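Long-range contacts in 4-hydroxythreonine-4-phosphate dehydrogenase (PDB 6XMY), which probably catalyses the NAD(P)-dependent oxidation of 4-(phosphooxy)-L-threonine on the pathway to pyridoxine 5'-phosphate: residues N10-S15 against F115-T120; T33-V38 against A319-K324. All blocks are in the same frame, centred on the assembly; numbering follows the deposited sequence.

Overall arrangement
Contacts 1 and 2 exemplify the two ways a layered alpha/beta fold is held: backbone pairing within a sheet and side-chain packing of a helix on it. Contact 1 is buried and joins two neighbouring parallel strands, 12-15 and 117-120, mainly through backbone hydrogen bonds. Contact 2 is smaller and only partly buried: the turn leading into strand 37-41 meets helix 314-328 through aliphatic side chains, with a water bridge at its polar margin and no direct hydrogen bond. They share an element, since strand 12-15 lies between strands 37-41 and 117-120, and backbone hydrogen bonds join Leu12 to Pro36 and Val38. Their centres are about 8 Å apart.

Contact 1 of 2, residues N10-S15 against F115-T120; sequences NPLLIS and FSALVT
Leu13 meets Phe115 at the start of a parallel strand pair, 12-15 beside 117-120, in the isocitrate dehydrogenase-like fold of the PdxA family. With CG anti to the backbone N (chi1 -167°), Leu13 sets CD1 almost squarely over the centre of the Phe115 ring, a CH-pi contact of 3.9 Å from CD1 to the ring centroid. The carbonyl oxygen of Pro11 sits at the ring's edge, 3.4 Å from Phe115 CD1, and also accepts the backbone N-H of Ser116. That serine holds OG between its own backbone N and carbonyl carbon (chi1 55°), from where OG donates to Asn10 O at 2.7 Å, above that carbonyl's plane.

Further along, Leu13 N to Ala117 O (2.9 Å), Val119 N to Leu13 O and Ser15 N to Val119 O form the parallel ladder. Helix 96-111 packs on the face of Leu13 and Ser15, helix 314-328 on that of Leu12 and Val119. At the far end, Thr120 OG1 is hydrogen-bonded to NH2 of Arg294, a predicted substrate-binding residue. On the face shared with Leu12, the side chains of Ile14 and Val119 run next to each other in the same direction, and Ile14 CD1 comes within 3.5 Å of Val119 CB.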
loop_
_atom_site.group_PDB
_atom_site.type_symbol
_atom_site.label_atom_id
_atom_site.label_comp_id
_atom_site.label_asym_id
_atom_site.label_seq_id
_atom_site.Cartn_x
_atom_site.Cartn_y
_atom_site.Cartn_z
ATOM N N ASN A 10 9.042 3.005 -18.891
ATOM C CA ASN A 10 9.494 4.058 -17.988
ATOM C C ASN A 10 9.670 3.467 -16.592
ATOM O O ASN A 10 8.861 2.633 -16.166
ATOM C CB ASN A 10 8.485 5.208 -17.922
ATOM C CG ASN A 10 8.745 6.281 -18.965
ATOM O OD1 ASN A 10 8.718 7.478 -18.672
ATOM N ND2 ASN A 10 9.012 5.853 -20.182
ATOM N N PRO A 11 10.706 3.864 -15.858
ATOM C CA PRO A 11 11.026 3.165 -14.609
ATOM C C PRO A 11 9.953 3.342 -13.550
ATOM O O PRO A 11 9.122 4.251 -13.590
ATOM C CB PRO A 11 12.344 3.807 -14.154
ATOM C CG PRO A 11 12.899 4.475 -15.375
ATOM C CD PRO A 11 11.696 4.902 -16.179
ATOM N N LEU A 12 10.000 2.434 -12.580
ATOM C CA LEU A 12 9.183 2.525 -11.381
ATOM C C LEU A 12 9.894 3.432 -10.387
ATOM O O LEU A 12 11.113 3.346 -10.211
ATOM C CB LEU A 12 9.036 1.133 -10.761
ATOM C CG LEU A 12 8.577 0.029 -11.726
ATOM C CD1 LEU A 12 8.812 -1.369 -11.141
ATOM C CD2 LEU A 12 7.120 0.219 -12.066
ATOM N N LEU A 13 9.136 4.312 -9.740
ATOM C CA LEU A 13 9.703 5.236 -8.762
ATOM C C LEU A 13 9.427 4.706 -7.361
ATOM O O LEU A 13 8.279 4.398 -7.032
ATOM C CB LEU A 13 9.073 6.618 -8.935
ATOM C CG LEU A 13 9.725 7.797 -8.226
ATOM C CD1 LEU A 13 11.169 7.965 -8.690
ATOM C CD2 LEU A 13 8.907 9.065 -8.486
ATOM N N ILE A 14 10.475 4.589 -6.544
ATOM C CA ILE A 14 10.357 4.014 -5.204
ATOM C C ILE A 14 10.598 5.117 -4.189
ATOM O O ILE A 14 11.704 5.668 -4.121
ATOM C CB ILE A 14 11.362 2.872 -4.975
ATOM C CG1 ILE A 14 11.496 1.974 -6.206
ATOM C CG2 ILE A 14 11.001 2.075 -3.699
ATOM C CD1 ILE A 14 10.235 1.303 -6.651
ATOM N N SER A 15 9.580 5.451 -3.397
ATOM C CA SER A 15 9.820 6.321 -2.248
ATOM C C SER A 15 10.514 5.528 -1.151
ATOM O O SER A 15 9.976 4.527 -0.670
ATOM C CB SER A 15 8.521 6.899 -1.708
ATOM O OG SER A 15 8.747 7.390 -0.400
ATOM N N PHE A 115 7.357 8.491 -14.543
ATOM C CA PHE A 115 7.599 7.152 -14.039
ATOM C C PHE A 115 6.295 6.386 -14.150
ATOM O O PHE A 115 5.214 6.982 -14.146
ATOM C CB PHE A 115 8.145 7.204 -12.605
ATOM C CG PHE A 115 9.473 7.890 -12.532
ATOM C CD1 PHE A 115 10.641 7.178 -12.736
ATOM C CD2 PHE A 115 9.548 9.258 -12.357
ATOM C CE1 PHE A 115 11.873 7.816 -12.731
ATOM C CE2 PHE A 115 10.776 9.897 -12.343
ATOM C CZ PHE A 115 11.937 9.172 -12.525
ATOM N N SER A 116 6.404 5.068 -14.297
ATOM C CA SER A 116 5.242 4.271 -14.661
ATOM C C SER A 116 4.397 3.852 -13.470
ATOM O O SER A 116 3.260 3.411 -13.664
ATOM C CB SER A 116 5.679 3.028 -15.435
ATOM O OG SER A 116 6.628 2.302 -14.689
ATOM N N ALA A 117 4.927 3.972 -12.256
ATOM C CA ALA A 117 4.216 3.574 -11.049
ATOM C C ALA A 117 5.034 4.051 -9.865
ATOM O O ALA A 117 6.235 4.306 -9.986
ATOM C CB ALA A 117 4.033 2.054 -10.963
ATOM N N LEU A 118 4.371 4.128 -8.715
ATOM C CA LEU A 118 4.997 4.508 -7.456
ATOM C C LEU A 118 4.924 3.332 -6.491
ATOM O O LEU A 118 3.868 2.707 -6.343
ATOM C CB LEU A 118 4.264 5.709 -6.850
ATOM C CG LEU A 118 4.852 6.287 -5.562
ATOM C CD1 LEU A 118 6.256 6.837 -5.801
ATOM C CD2 LEU A 118 3.943 7.369 -5.022
ATOM N N VAL A 119 6.041 3.028 -5.846
ATOM C CA VAL A 119 6.103 2.010 -4.797
ATOM C C VAL A 119 6.608 2.703 -3.544
ATOM O O VAL A 119 7.605 3.423 -3.597
ATOM C CB VAL A 119 7.039 0.852 -5.186
ATOM C CG1 VAL A 119 6.983 -0.275 -4.138
ATOM C CG2 VAL A 119 6.695 0.326 -6.584
ATOM N N THR A 120 5.932 2.487 -2.422
ATOM C CA THR A 120 6.272 3.180 -1.184
ATOM C C THR A 120 6.899 2.239 -0.164
ATOM O O THR A 120 6.277 1.252 0.256
ATOM C CB THR A 120 5.060 3.886 -0.578
ATOM O OG1 THR A 120 4.042 2.923 -0.306
ATOM C CG2 THR A 120 4.505 4.913 -1.533
#

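Contact 2 of 2, residues T33-V38 against A319-K324; sequences TDLPVV and AVKMAK
Pro36 and Lys324 meet through aliphatic carbons, and no aromatic ring or other flat side chain takes part in the touching: the puckered ring of Pro36 brings its CD to 4.4 Å from Lys324 CD. The loop leading into strand 37-41 packs here on helix 314-328, which lies on one face of the parallel strands in the layered alpha/beta fold of the PdxA family. Pro36 is the centre of an inverse gamma turn, closed by a weak bond from Val37 N to Leu35 O. Before it, Thr33 OG1 accepts the N-H of Leu35 at 3.1 Å in an ST turn.

Val320 CG1, which chi1 of 174° places anti to the backbone N, is the methyl that both Leu35 and Val37 touch. Leu35 CD1 reaches it at 3.8 Å, the two side chains crossing obliquely, while Val37 CG1 comes to 3.7 Å from the same methyl, its side chain at about a right angle to that of Val320. The other branch of Leu35, CD2, touches Lys321 CG at 4.1 Å, those side chains also crossing at about a right angle, and lies near Lys324 CD; aliphatic parts of both lysines thus border the patch. Leu12 of strand 12-15 also packs against Val320 and Lys324, tying this patch to the sheet.

At the polar margin, the ammonium of Lys324 bonds to a bridging water, NZ to water oxygen 2.9 Å, and that water in turn donates to Asp34 O at 3.2 Å.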
loop_
_atom_site.group_PDB
_atom_site.type_symbol
_atom_site.label_atom_id
_atom_site.label_comp_id
_atom_site.label_asym_id
_atom_site.label_seq_id
_atom_site.Cartn_x
_atom_site.Cartn_y
_atom_site.Cartn_z
ATOM N N THR A 33 18.941 -6.585 -8.113
ATOM C CA THR A 33 17.963 -7.054 -9.077
ATOM C C THR A 33 18.144 -6.328 -10.406
ATOM O O THR A 33 18.936 -5.393 -10.535
ATOM C CB THR A 33 16.547 -6.796 -8.563
ATOM O OG1 THR A 33 16.242 -5.397 -8.683
ATOM C CG2 THR A 33 16.417 -7.218 -7.103
ATOM N N ASP A 34 17.380 -6.770 -11.405
ATOM C CA ASP A 34 17.224 -6.043 -12.659
ATOM C C ASP A 34 15.848 -5.396 -12.760
ATOM O O ASP A 34 15.362 -5.137 -13.865
ATOM C CB ASP A 34 17.523 -6.940 -13.864
ATOM C CG ASP A 34 16.523 -8.059 -14.017
ATOM O OD1 ASP A 34 16.486 -8.682 -15.103
ATOM O OD2 ASP A 34 15.757 -8.306 -13.064
ATOM N N LEU A 35 15.210 -5.141 -11.627
ATOM C CA LEU A 35 13.916 -4.481 -11.633
ATOM C C LEU A 35 14.121 -3.009 -11.971
ATOM O O LEU A 35 15.043 -2.377 -11.444
ATOM C CB LEU A 35 13.235 -4.638 -10.274
ATOM C CG LEU A 35 12.812 -6.068 -9.914
ATOM C CD1 LEU A 35 12.521 -6.193 -8.428
ATOM C CD2 LEU A 35 11.602 -6.501 -10.721
ATOM N N PRO A 36 13.320 -2.443 -12.847
ATOM C CA PRO A 36 13.627 -1.098 -13.369
ATOM C C PRO A 36 13.139 -0.011 -12.422
ATOM O O PRO A 36 12.049 0.554 -12.552
ATOM C CB PRO A 36 12.861 -1.077 -14.690
ATOM C CG PRO A 36 11.682 -1.961 -14.431
ATOM C CD PRO A 36 12.180 -3.063 -13.546
ATOM N N VAL A 37 13.970 0.286 -11.426
ATOM C CA VAL A 37 13.573 1.153 -10.328
ATOM C C VAL A 37 14.479 2.370 -10.251
ATOM O O VAL A 37 15.661 2.327 -10.613
ATOM C CB VAL A 37 13.555 0.400 -8.980
ATOM C CG1 VAL A 37 12.579 -0.764 -9.041
ATOM C CG2 VAL A 37 14.964 -0.073 -8.606
ATOM N N VAL A 38 13.899 3.467 -9.770
ATOM C CA VAL A 38 14.621 4.685 -9.429
ATOM C C VAL A 38 14.192 5.054 -8.017
ATOM O O VAL A 38 12.993 5.093 -7.728
ATOM C CB VAL A 38 14.283 5.823 -10.412
ATOM C CG1 VAL A 38 14.863 7.156 -9.918
ATOM C CG2 VAL A 38 14.813 5.483 -11.820
ATOM N N ALA A 319 6.001 -5.898 -3.954
ATOM C CA ALA A 319 5.345 -4.632 -4.285
ATOM C C ALA A 319 5.888 -4.045 -5.581
ATOM O O ALA A 319 5.123 -3.515 -6.397
ATOM C CB ALA A 319 5.515 -3.631 -3.146
ATOM N N VAL A 320 7.204 -4.130 -5.779
ATOM C CA VAL A 320 7.810 -3.672 -7.024
ATOM C C VAL A 320 7.336 -4.530 -8.189
ATOM O O VAL A 320 6.985 -4.015 -9.258
ATOM C CB VAL A 320 9.343 -3.667 -6.896
ATOM C CG1 VAL A 320 9.979 -3.330 -8.242
ATOM C CG2 VAL A 320 9.797 -2.667 -5.826
ATOM N N LYS A 321 7.302 -5.851 -8.005
ATOM C CA LYS A 321 6.872 -6.718 -9.095
ATOM C C LYS A 321 5.411 -6.482 -9.452
ATOM O O LYS A 321 5.046 -6.484 -10.636
ATOM C CB LYS A 321 7.141 -8.179 -8.737
ATOM C CG LYS A 321 8.623 -8.512 -8.753
ATOM C CD LYS A 321 8.904 -9.907 -8.227
ATOM C CE LYS A 321 10.290 -9.973 -7.598
ATOM N NZ LYS A 321 10.714 -11.366 -7.273
ATOM N N MET A 322 4.559 -6.253 -8.454
ATOM C CA MET A 322 3.157 -5.983 -8.756
ATOM C C MET A 322 3.000 -4.666 -9.504
ATOM O O MET A 322 2.232 -4.582 -10.471
ATOM C CB MET A 322 2.321 -5.988 -7.477
ATOM C CG MET A 322 0.855 -5.729 -7.741
ATOM S SD MET A 322 -0.180 -5.869 -6.286
ATOM C CE MET A 322 0.054 -7.598 -5.877
ATOM N N ALA A 323 3.722 -3.630 -9.076
ATOM C CA ALA A 323 3.669 -2.355 -9.785
ATOM C C ALA A 323 4.152 -2.511 -11.222
ATOM O O ALA A 323 3.537 -1.974 -12.156
ATOM C CB ALA A 323 4.480 -1.300 -9.033
ATOM N N LYS A 324 5.241 -3.258 -11.421
ATOM C CA LYS A 324 5.732 -3.525 -12.769
ATOM C C LYS A 324 4.677 -4.238 -13.602
ATOM O O LYS A 324 4.423 -3.865 -14.755
ATOM C CB LYS A 324 7.002 -4.369 -12.703
ATOM C CG LYS A 324 7.557 -4.776 -14.066
ATOM C CD LYS A 324 8.728 -5.735 -13.907
ATOM C CE LYS A 324 8.920 -6.616 -15.130
ATOM N NZ LYS A 324 9.944 -7.669 -14.857
HETATM O O HOH W 1 12.603 -6.595 -14.384
#